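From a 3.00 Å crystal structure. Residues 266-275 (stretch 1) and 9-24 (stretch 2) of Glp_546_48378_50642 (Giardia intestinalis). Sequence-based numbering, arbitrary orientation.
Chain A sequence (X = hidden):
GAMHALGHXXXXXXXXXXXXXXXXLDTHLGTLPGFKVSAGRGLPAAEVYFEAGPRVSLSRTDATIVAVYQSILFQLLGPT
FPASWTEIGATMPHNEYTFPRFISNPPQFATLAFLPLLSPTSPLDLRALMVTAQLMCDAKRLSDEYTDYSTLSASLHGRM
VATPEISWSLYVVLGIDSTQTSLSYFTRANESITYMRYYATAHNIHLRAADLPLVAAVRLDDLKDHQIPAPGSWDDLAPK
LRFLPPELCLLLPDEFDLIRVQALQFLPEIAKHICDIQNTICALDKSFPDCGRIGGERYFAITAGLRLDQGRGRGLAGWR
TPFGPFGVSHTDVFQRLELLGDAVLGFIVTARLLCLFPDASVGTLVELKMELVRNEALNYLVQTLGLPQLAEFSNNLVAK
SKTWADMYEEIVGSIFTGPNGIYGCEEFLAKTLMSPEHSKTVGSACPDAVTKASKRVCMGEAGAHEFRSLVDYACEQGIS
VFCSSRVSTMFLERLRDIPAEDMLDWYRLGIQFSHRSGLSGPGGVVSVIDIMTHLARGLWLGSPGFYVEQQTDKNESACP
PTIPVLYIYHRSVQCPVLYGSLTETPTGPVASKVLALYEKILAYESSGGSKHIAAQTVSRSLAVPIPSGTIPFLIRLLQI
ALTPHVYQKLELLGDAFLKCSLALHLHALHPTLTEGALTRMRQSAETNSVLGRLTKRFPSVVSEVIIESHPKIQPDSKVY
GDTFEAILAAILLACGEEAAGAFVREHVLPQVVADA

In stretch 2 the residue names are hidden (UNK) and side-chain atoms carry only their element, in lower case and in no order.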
ATOM      1  N   PHE A 266       7.228  18.195  19.011  1.00 27.39           N
ATOM      2  CA  PHE A 266       6.635  17.476  17.899  1.00 26.66           C
ATOM      3  C   PHE A 266       6.057  16.147  18.334  1.00 26.48           C
ATOM      4  O   PHE A 266       6.012  15.211  17.548  1.00 26.81           O
ATOM      5  CB  PHE A 266       7.670  17.221  16.808  1.00 26.45           C
ATOM      6  CG  PHE A 266       8.170  18.465  16.137  1.00 25.54           C
ATOM      7  CD1 PHE A 266       9.365  19.061  16.539  1.00 24.86           C
ATOM      8  CD2 PHE A 266       7.451  19.039  15.097  1.00 24.94           C
ATOM      9  CE1 PHE A 266       9.840  20.215  15.914  1.00 24.73           C
ATOM     10  CE2 PHE A 266       7.913  20.187  14.467  1.00 25.05           C
ATOM     11  CZ  PHE A 266       9.113  20.778  14.877  1.00 25.02           C
ATOM     12  N   LEU A 267       5.640  16.050  19.589  1.00 26.06           N
ATOM     13  CA  LEU A 267       5.049  14.813  20.069  1.00 25.77           C
ATOM     14  C   LEU A 267       3.533  14.904  20.008  1.00 25.50           C
ATOM     15  O   LEU A 267       2.852  13.903  19.753  1.00 25.67           O
ATOM     16  CB  LEU A 267       5.503  14.495  21.493  1.00 25.79           C
ATOM     17  CG  LEU A 267       6.939  14.005  21.623  1.00 26.06           C
ATOM     18  CD1 LEU A 267       7.158  13.521  23.038  1.00 25.99           C
ATOM     19  CD2 LEU A 267       7.209  12.888  20.632  1.00 26.37           C
ATOM     20  N   PRO A 268       2.971  16.102  20.253  1.00 25.21           N
ATOM     21  CA  PRO A 268       1.515  16.164  20.178  1.00 25.11           C
ATOM     22  C   PRO A 268       1.132  15.637  18.789  1.00 25.03           C
ATOM     23  O   PRO A 268       0.165  14.880  18.633  1.00 25.05           O
ATOM     24  CB  PRO A 268       1.240  17.654  20.331  1.00 25.37           C
ATOM     25  CG  PRO A 268       2.366  18.115  21.193  1.00 25.29           C
ATOM     26  CD  PRO A 268       3.536  17.423  20.579  1.00 25.13           C
ATOM     27  N   GLU A 269       1.937  16.036  17.797  1.00 24.98           N
ATOM     28  CA  GLU A 269       1.765  15.660  16.398  1.00 25.14           C
ATOM     29  C   GLU A 269       1.931  14.162  16.171  1.00 24.92           C
ATOM     30  O   GLU A 269       1.196  13.590  15.361  1.00 25.37           O
ATOM     31  CB  GLU A 269       2.759  16.410  15.517  1.00 25.27           C
ATOM     32  CG  GLU A 269       2.798  17.919  15.730  1.00 27.65           C
ATOM     33  CD  GLU A 269       1.494  18.614  15.389  1.00 31.11           C
ATOM     34  OE1 GLU A 269       0.988  18.423  14.264  1.00 32.88           O
ATOM     35  OE2 GLU A 269       0.985  19.364  16.251  1.00 32.31           O
ATOM     36  N   ILE A 270       2.890  13.517  16.845  1.00 24.34           N
ATOM     37  CA  ILE A 270       3.034  12.075  16.659  1.00 23.89           C
ATOM     38  C   ILE A 270       1.776  11.429  17.207  1.00 23.76           C
ATOM     39  O   ILE A 270       1.258  10.459  16.641  1.00 23.83           O
ATOM     40  CB  ILE A 270       4.234  11.484  17.397  1.00 23.81           C
ATOM     41  CG1 ILE A 270       5.532  12.039  16.815  1.00 23.89           C
ATOM     42  CG2 ILE A 270       4.215   9.960  17.267  1.00 23.61           C
ATOM     43  CD1 ILE A 270       6.767  11.399  17.412  1.00 39.53           C
ATOM     44  N   ALA A 271       1.291  11.971  18.319  1.00 23.70           N
ATOM     45  CA  ALA A 271       0.065  11.462  18.922  1.00 23.74           C
ATOM     46  C   ALA A 271      -1.051  11.672  17.900  1.00 23.95           C
ATOM     47  O   ALA A 271      -1.749  10.717  17.535  1.00 24.08           O
ATOM     48  CB  ALA A 271      -0.251  12.214  20.200  1.00 23.60           C
ATOM     49  N   LYS A 272      -1.199  12.923  17.448  1.00 23.92           N
ATOM     50  CA  LYS A 272      -2.197  13.305  16.451  1.00 24.03           C
ATOM     51  C   LYS A 272      -2.133  12.343  15.275  1.00 24.12           C
ATOM     52  O   LYS A 272      -3.152  11.969  14.698  1.00 24.14           O
ATOM     53  CB  LYS A 272      -1.919  14.706  15.910  1.00 24.01           C
ATOM     54  CG  LYS A 272      -2.018  15.858  16.900  1.00 24.66           C
ATOM     55  CD  LYS A 272      -1.775  17.179  16.152  1.00 25.58           C
ATOM     56  CE  LYS A 272      -1.870  18.387  17.056  1.00 25.98           C
ATOM     57  NZ  LYS A 272      -1.648  19.629  16.290  1.00 28.14           N
ATOM     58  N   HIS A 273      -0.914  11.962  14.917  1.00 24.27           N
ATOM     59  CA  HIS A 273      -0.702  11.052  13.812  1.00 24.39           C
ATOM     60  C   HIS A 273      -1.446   9.764  14.088  1.00 24.73           C
ATOM     61  O   HIS A 273      -2.252   9.307  13.280  1.00 24.71           O
ATOM     62  CB  HIS A 273       0.781  10.772  13.660  1.00 24.20           C
ATOM     63  CG  HIS A 273       1.126  10.020  12.414  1.00 23.96           C
ATOM     64  ND1 HIS A 273       0.789  10.468  11.157  1.00 23.64           N
ATOM     65  CD2 HIS A 273       1.794   8.857  12.233  1.00 23.49           C
ATOM     66  CE1 HIS A 273       1.236   9.614  10.255  1.00 23.90           C
ATOM     67  NE2 HIS A 273       1.850   8.628  10.882  1.00 23.32           N
ATOM     68  N   ILE A 274      -1.167   9.184  15.246  1.00 25.26           N
ATOM     69  CA  ILE A 274      -1.819   7.953  15.664  1.00 25.78           C
ATOM     70  C   ILE A 274      -3.333   8.147  15.676  1.00 26.46           C
ATOM     71  O   ILE A 274      -4.083   7.251  15.303  1.00 26.67           O
ATOM     72  CB  ILE A 274      -1.352   7.548  17.081  1.00 25.61           C
ATOM     73  CG1 ILE A 274       0.139   7.211  17.055  1.00 25.54           C
ATOM     74  CG2 ILE A 274      -2.130   6.359  17.573  1.00 25.17           C
ATOM     75  CD1 ILE A 274       0.689   6.792  18.386  1.00 39.53           C
ATOM     76  N   CYS A 275      -3.770   9.321  16.116  1.00 27.43           N
ATOM     77  CA  CYS A 275      -5.192   9.638  16.179  1.00 27.93           C
ATOM     78  C   CYS A 275      -5.725   9.753  14.764  1.00 27.54           C
ATOM     79  O   CYS A 275      -6.820   9.278  14.445  1.00 27.52           O
ATOM     80  CB  CYS A 275      -5.407  10.959  16.915  1.00 28.13           C
ATOM     81  SG  CYS A 275      -7.134  11.478  16.980  1.00 32.37           S
ATOM     82  N   UNK A   9      10.512   2.990  17.647  1.00 40.95           N
ATOM     83  CA  UNK A   9      11.656   3.888  17.800  1.00 40.91           C
ATOM     84  C   UNK A   9      11.497   5.175  17.004  1.00 40.04           C
ATOM     85  O   UNK A   9      11.829   5.238  15.822  1.00 40.48           O
ATOM     86  c   UNK A   9      12.951   3.194  17.366  1.00 41.25           C
ATOM     87  s   UNK A   9      13.503   1.855  18.445  1.00 44.96           S
ATOM     88  N   UNK A  10      10.993   6.215  17.649  1.00 38.79           N
ATOM     89  CA  UNK A  10      10.824   7.475  16.954  1.00 37.42           C
ATOM     90  C   UNK A  10      12.173   8.139  16.756  1.00 35.99           C
ATOM     91  O   UNK A  10      13.155   7.807  17.427  1.00 35.81           O
ATOM     92  s   UNK A  10       8.216   7.783  17.945  1.00 40.58           S
ATOM     93  c   UNK A  10       9.897   8.413  17.734  1.00 37.58           C
ATOM     94  N   UNK A  11      12.198   9.072  15.813  1.00 34.52           N
ATOM     95  CA  UNK A  11      13.385   9.837  15.477  1.00 33.35           C
ATOM     96  C   UNK A  11      12.884  11.139  14.877  1.00 32.83           C
ATOM     97  O   UNK A  11      12.455  11.176  13.731  1.00 33.01           O
ATOM     98  o   UNK A  11      14.576   7.794  14.902  1.00 33.73           O
ATOM     99  c   UNK A  11      14.259   9.111  14.436  1.00 33.13           C
ATOM    100  c   UNK A  11      15.549   9.865  14.216  1.00 32.29           C
ATOM    101  N   UNK A  12      12.898  12.193  15.678  1.00 32.21           N
ATOM    102  CA  UNK A  12      12.461  13.498  15.223  1.00 31.94           C
ATOM    103  C   UNK A  12      13.709  14.226  14.756  1.00 31.99           C
ATOM    104  O   UNK A  12      14.612  14.500  15.555  1.00 31.91           O
ATOM    105  c   UNK A  12      10.485  13.620  16.739  1.00 31.85           C
ATOM    106  c   UNK A  12      11.781  14.292  16.358  1.00 31.85           C
ATOM    107  c   UNK A  12      11.507  15.706  15.917  1.00 31.44           C
ATOM    108  N   UNK A  13      13.756  14.530  13.459  1.00 32.08           N
ATOM    109  CA  UNK A  13      14.900  15.211  12.871  1.00 32.03           C
ATOM    110  C   UNK A  13      14.621  16.648  12.459  1.00 32.08           C
ATOM    111  O   UNK A  13      13.529  16.978  12.007  1.00 31.72           O
ATOM    112  c   UNK A  13      15.726  13.015  11.961  1.00 31.74           C
ATOM    113  c   UNK A  13      15.408  14.459  11.617  1.00 31.85           C
ATOM    114  c   UNK A  13      16.637  15.160  11.053  1.00 31.79           C
ATOM    115  N   UNK A  14      15.627  17.495  12.627  1.00 32.44           N
ATOM    116  CA  UNK A  14      15.543  18.891  12.229  1.00 33.20           C
ATOM    117  C   UNK A  14      16.919  19.327  11.756  1.00 33.61           C
ATOM    118  O   UNK A  14      17.883  18.559  11.801  1.00 33.79           O
ATOM    119  o   UNK A  14      16.030  19.667  14.471  1.00 33.19           O
ATOM    120  c   UNK A  14      13.737  19.493  13.830  1.00 33.87           C
ATOM    121  c   UNK A  14      15.122  19.816  13.378  1.00 33.14           C
ATOM    122  N   UNK A  15      16.994  20.562  11.289  1.00 33.90           N
ATOM    123  CA  UNK A  15      18.245  21.119  10.819  1.00 34.14           C
ATOM    124  C   UNK A  15      19.385  20.758  11.766  1.00 34.10           C
ATOM    125  O   UNK A  15      20.453  20.336  11.325  1.00 34.63           O
ATOM    126  c   UNK A  15      18.142  22.657  10.704  1.00 34.41           C
ATOM    127  o   UNK A  15      17.371  22.998   9.542  1.00 35.28           O
ATOM    128  c   UNK A  15      19.516  23.287  10.616  1.00 34.72           C
ATOM    129  N   UNK A  16      19.147  20.909  13.065  1.00 33.63           N
ATOM    130  CA  UNK A  16      20.166  20.621  14.073  1.00 33.25           C
ATOM    131  C   UNK A  16      20.525  19.156  14.209  1.00 33.05           C
ATOM    132  O   UNK A  16      21.701  18.813  14.241  1.00 33.32           O
ATOM    133  c   UNK A  16      18.243  21.356  15.599  1.00 33.34           C
ATOM    134  c   UNK A  16      18.326  24.454  16.458  1.00 33.54           C
ATOM    135  n   UNK A  16      19.041  25.553  16.662  1.00 33.31           N
ATOM    136  n   UNK A  16      17.272  24.500  15.655  1.00 33.69           N
ATOM    137  c   UNK A  16      17.939  22.048  16.918  1.00 33.37           C
ATOM    138  c   UNK A  16      19.742  21.176  15.432  1.00 33.35           C
ATOM    139  n   UNK A  16      18.662  23.317  17.063  1.00 33.27           N
ATOM    140  N   UNK A  17      19.528  18.284  14.295  1.00 32.79           N
ATOM    141  CA  UNK A  17      19.844  16.878  14.419  1.00 32.52           C
ATOM    142  C   UNK A  17      18.680  15.982  14.772  1.00 32.44           C
ATOM    143  O   UNK A  17      17.527  16.426  14.816  1.00 32.68           O
ATOM    144  N   UNK A  18      18.964  14.691  15.023  1.00 32.16           N
ATOM    145  CA  UNK A  18      18.008  13.639  15.383  1.00 31.90           C
ATOM    146  C   UNK A  18      17.733  13.475  16.892  1.00 31.72           C
ATOM    147  O   UNK A  18      18.650  13.525  17.717  1.00 31.80           O
ATOM    148  c   UNK A  18      20.272  14.101  14.672  1.00 32.02           C
ATOM    149  c   UNK A  18      18.657  12.401  14.795  1.00 31.82           C
ATOM    150  c   UNK A  18      20.115  12.656  15.085  1.00 32.08           C
ATOM    151  N   UNK A  19      16.462  13.271  17.232  1.00 31.26           N
ATOM    152  CA  UNK A  19      16.027  13.082  18.612  1.00 30.87           C
ATOM    153  C   UNK A  19      15.234  11.784  18.648  1.00 30.48           C
ATOM    154  O   UNK A  19      14.178  11.679  18.028  1.00 30.80           O
ATOM    155  o   UNK A  19      14.725  14.078  20.379  1.00 31.57           O
ATOM    156  c   UNK A  19      15.143  14.240  19.042  1.00 30.86           C
ATOM    157  N   UNK A  20      15.737  10.798  19.385  1.00 30.02           N
ATOM    158  CA  UNK A  20      15.100   9.483  19.462  1.00 29.57           C
ATOM    159  C   UNK A  20      14.203   9.260  20.677  1.00 28.96           C
ATOM    160  O   UNK A  20      14.487   9.750  21.771  1.00 28.92           O
ATOM    161  c   UNK A  20      16.191   8.408  19.412  1.00 29.85           C
ATOM    162  c   UNK A  20      17.925   8.735  16.240  1.00 31.43           C
ATOM    163  c   UNK A  20      18.443   9.116  18.337  1.00 31.08           C
ATOM    164  n   UNK A  20      18.881   9.178  17.037  1.00 31.10           N
ATOM    165  c   UNK A  20      17.184   8.624  18.313  1.00 30.71           C
ATOM    166  n   UNK A  20      16.891   8.392  16.987  1.00 31.07           N
ATOM    167  N   UNK A  21      13.118   8.515  20.472  1.00 28.37           N
ATOM    168  CA  UNK A  21      12.167   8.218  21.540  1.00 27.70           C
ATOM    169  C   UNK A  21      11.589   6.830  21.383  1.00 27.53           C
ATOM    170  O   UNK A  21      11.524   6.306  20.278  1.00 27.46           O
ATOM    171  c   UNK A  21      11.004   9.199  21.521  1.00 27.65           C
ATOM    172  c   UNK A  21      11.880  13.930  22.937  1.00 26.51           C
ATOM    173  n   UNK A  21      12.133  12.636  20.800  1.00 26.12           N
ATOM    174  c   UNK A  21      11.482  13.798  24.245  1.00 26.63           C
ATOM    175  c   UNK A  21      11.343  11.546  22.600  1.00 26.64           C
ATOM    176  c   UNK A  21      11.403  10.622  21.501  1.00 26.97           C
ATOM    177  c   UNK A  21      10.942  11.441  23.942  1.00 27.32           C
ATOM    178  c   UNK A  21      11.016  12.570  24.753  1.00 26.99           C
ATOM    179  c   UNK A  21      11.889  11.325  20.433  1.00 26.39           C
ATOM    180  c   UNK A  21      11.807  12.798  22.122  1.00 26.15           C
ATOM    181  N   UNK A  22      11.163   6.243  22.495  1.00 27.53           N
ATOM    182  CA  UNK A  22      10.557   4.916  22.464  1.00 27.75           C
ATOM    183  C   UNK A  22       9.060   5.074  22.676  1.00 28.12           C
ATOM    184  O   UNK A  22       8.614   5.377  23.780  1.00 28.44           O
ATOM    185  c   UNK A  22      11.136   4.013  23.564  1.00 27.42           C
ATOM    186  c   UNK A  22      10.357   2.717  23.847  1.00 27.75           C
ATOM    187  c   UNK A  22      10.315   1.844  22.610  1.00 27.61           C
ATOM    188  c   UNK A  22      10.996   1.966  24.989  1.00 27.97           C
ATOM    189  N   UNK A  23       8.287   4.871  21.618  1.00 28.38           N
ATOM    190  CA  UNK A  23       6.851   5.004  21.716  1.00 28.70           C
ATOM    191  C   UNK A  23       6.179   3.702  22.097  1.00 29.20           C
ATOM    192  O   UNK A  23       6.319   2.696  21.412  1.00 29.54           O
ATOM    193  c   UNK A  23       4.278   6.229  19.106  1.00 29.04           C
ATOM    194  c   UNK A  23       6.258   5.517  20.401  1.00 28.44           C
ATOM    195  c   UNK A  23       4.128   6.135  21.585  1.00 29.00           C
ATOM    196  c   UNK A  23       4.725   5.500  20.340  1.00 28.66           C
ATOM    197  N   UNK A  24       5.433   3.735  23.195  1.00 29.62           N
ATOM    198  CA  UNK A  24       4.719   2.567  23.682  1.00 30.07           C
ATOM    199  C   UNK A  24       3.237   2.717  23.381  1.00 30.80           C
ATOM    200  O   UNK A  24       2.588   3.648  23.855  1.00 31.06           O
ATOM    201  c   UNK A  24       6.408   2.366  25.607  1.00 29.42           C
ATOM    202  c   UNK A  24       6.528   2.360  27.119  1.00 28.69           C
ATOM    203  c   UNK A  24       4.932   2.423  25.189  1.00 29.80           C
ATOM    204  c   UNK A  24       7.055   1.127  25.002  1.00 29.06           C
TER

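Position 9 carries one carbon and then a sulfur, unbranched; the sulfur ending a single-carbon chain identifies Cys9, which lies out of reach of the helix. Position 10 has the same two atoms, but its CA-to-CB bond points toward stretch 1, and its sulfur lies 3.9 Å from Ile270 CD1. It is Cys10. At position 11 one carbon bears an oxygen and a carbon, the beta-branched pattern of threonine; Thr11 points away from the helix.

Position 12 shows three carbons, one carrying the other two, without a heteroatom. One branch approaches Phe266 CD1 to 4.0 Å and the other Ile270 CD1 to 4.4 Å, so both methyls of Val12 take part. The same three-carbon fork at position 13 gives Val13, too far away for contact. Position 14 again has a carbon bearing one oxygen and one carbon; its branch carbon lies 4.5 Å from Phe266 CE1, approaching the ring obliquely, hence Thr14. Position 15 repeats the pattern and is Thr15, solvent-exposed and without contact.

Position 16 runs through three carbons to a nitrogen, then to a carbon with two more nitrogens: a guanidinium group, so Arg16. Position 17 has no side-chain atoms and is Gly17. Its phi/psi of 169/-174° would jam a CB against the preceding carbonyl oxygen, so the backbone itself calls for glycine. At position 18 three carbons close a ring onto the backbone nitrogen, defining Pro18. One carbon followed by one oxygen makes position 19 Ser19.

Position 20 has one carbon leading to a five-membered ring of three carbons and two nitrogens, an imidazole: His20. Its ND1 lies 3.2 Å from Thr11 OG1 in a hydrogen bond between the paired strands. Position 21 has one carbon and fused five- and six-membered rings holding eight carbons and one nitrogen, an indole. A carbon of its six-membered ring lies 4.3 Å from Leu267 CD1, which sits over one face; this is Trp21. A weak hydrogen bond joins Trp21 NE1 to Ser19 OG at 3.0 Å.

Position 22 has four carbons forked at the second and touches nothing on stretch 1; it is Leu22. At position 23 the same four-carbon fork brings one terminal carbon to 3.7 Å from Ile274 CD1 and 4.2 Å from Ile270 CG2; it is Leu23. Position 24 repeats the fork, again without contact, and is Leu24.

The two strands pair through backbone hydrogen bonds, including Cys10 N to Trp21 O at 2.7 Å and Val12 N to Ser19 O at 2.7 Å. Along them, Cys10, Val12, Trp21 and Leu23 direct CA-to-CB toward stretch 1. Ile270 and Ile274, one helical turn apart, both point CA-to-CB toward stretch 2, as does Phe266 just ahead of them, while Leu267 starts sideways but bends its end nearer. The helix and strand 18-24 cross at -34°, with axes 11.8 Å apart at closest approach. No hydrogen bond links the stretches, so the 348 Å² of buried surface, summed over both sides, reflects mainly apolar packing.

Stretch 2 9-24: CCTVVTTRGPSHWLLL
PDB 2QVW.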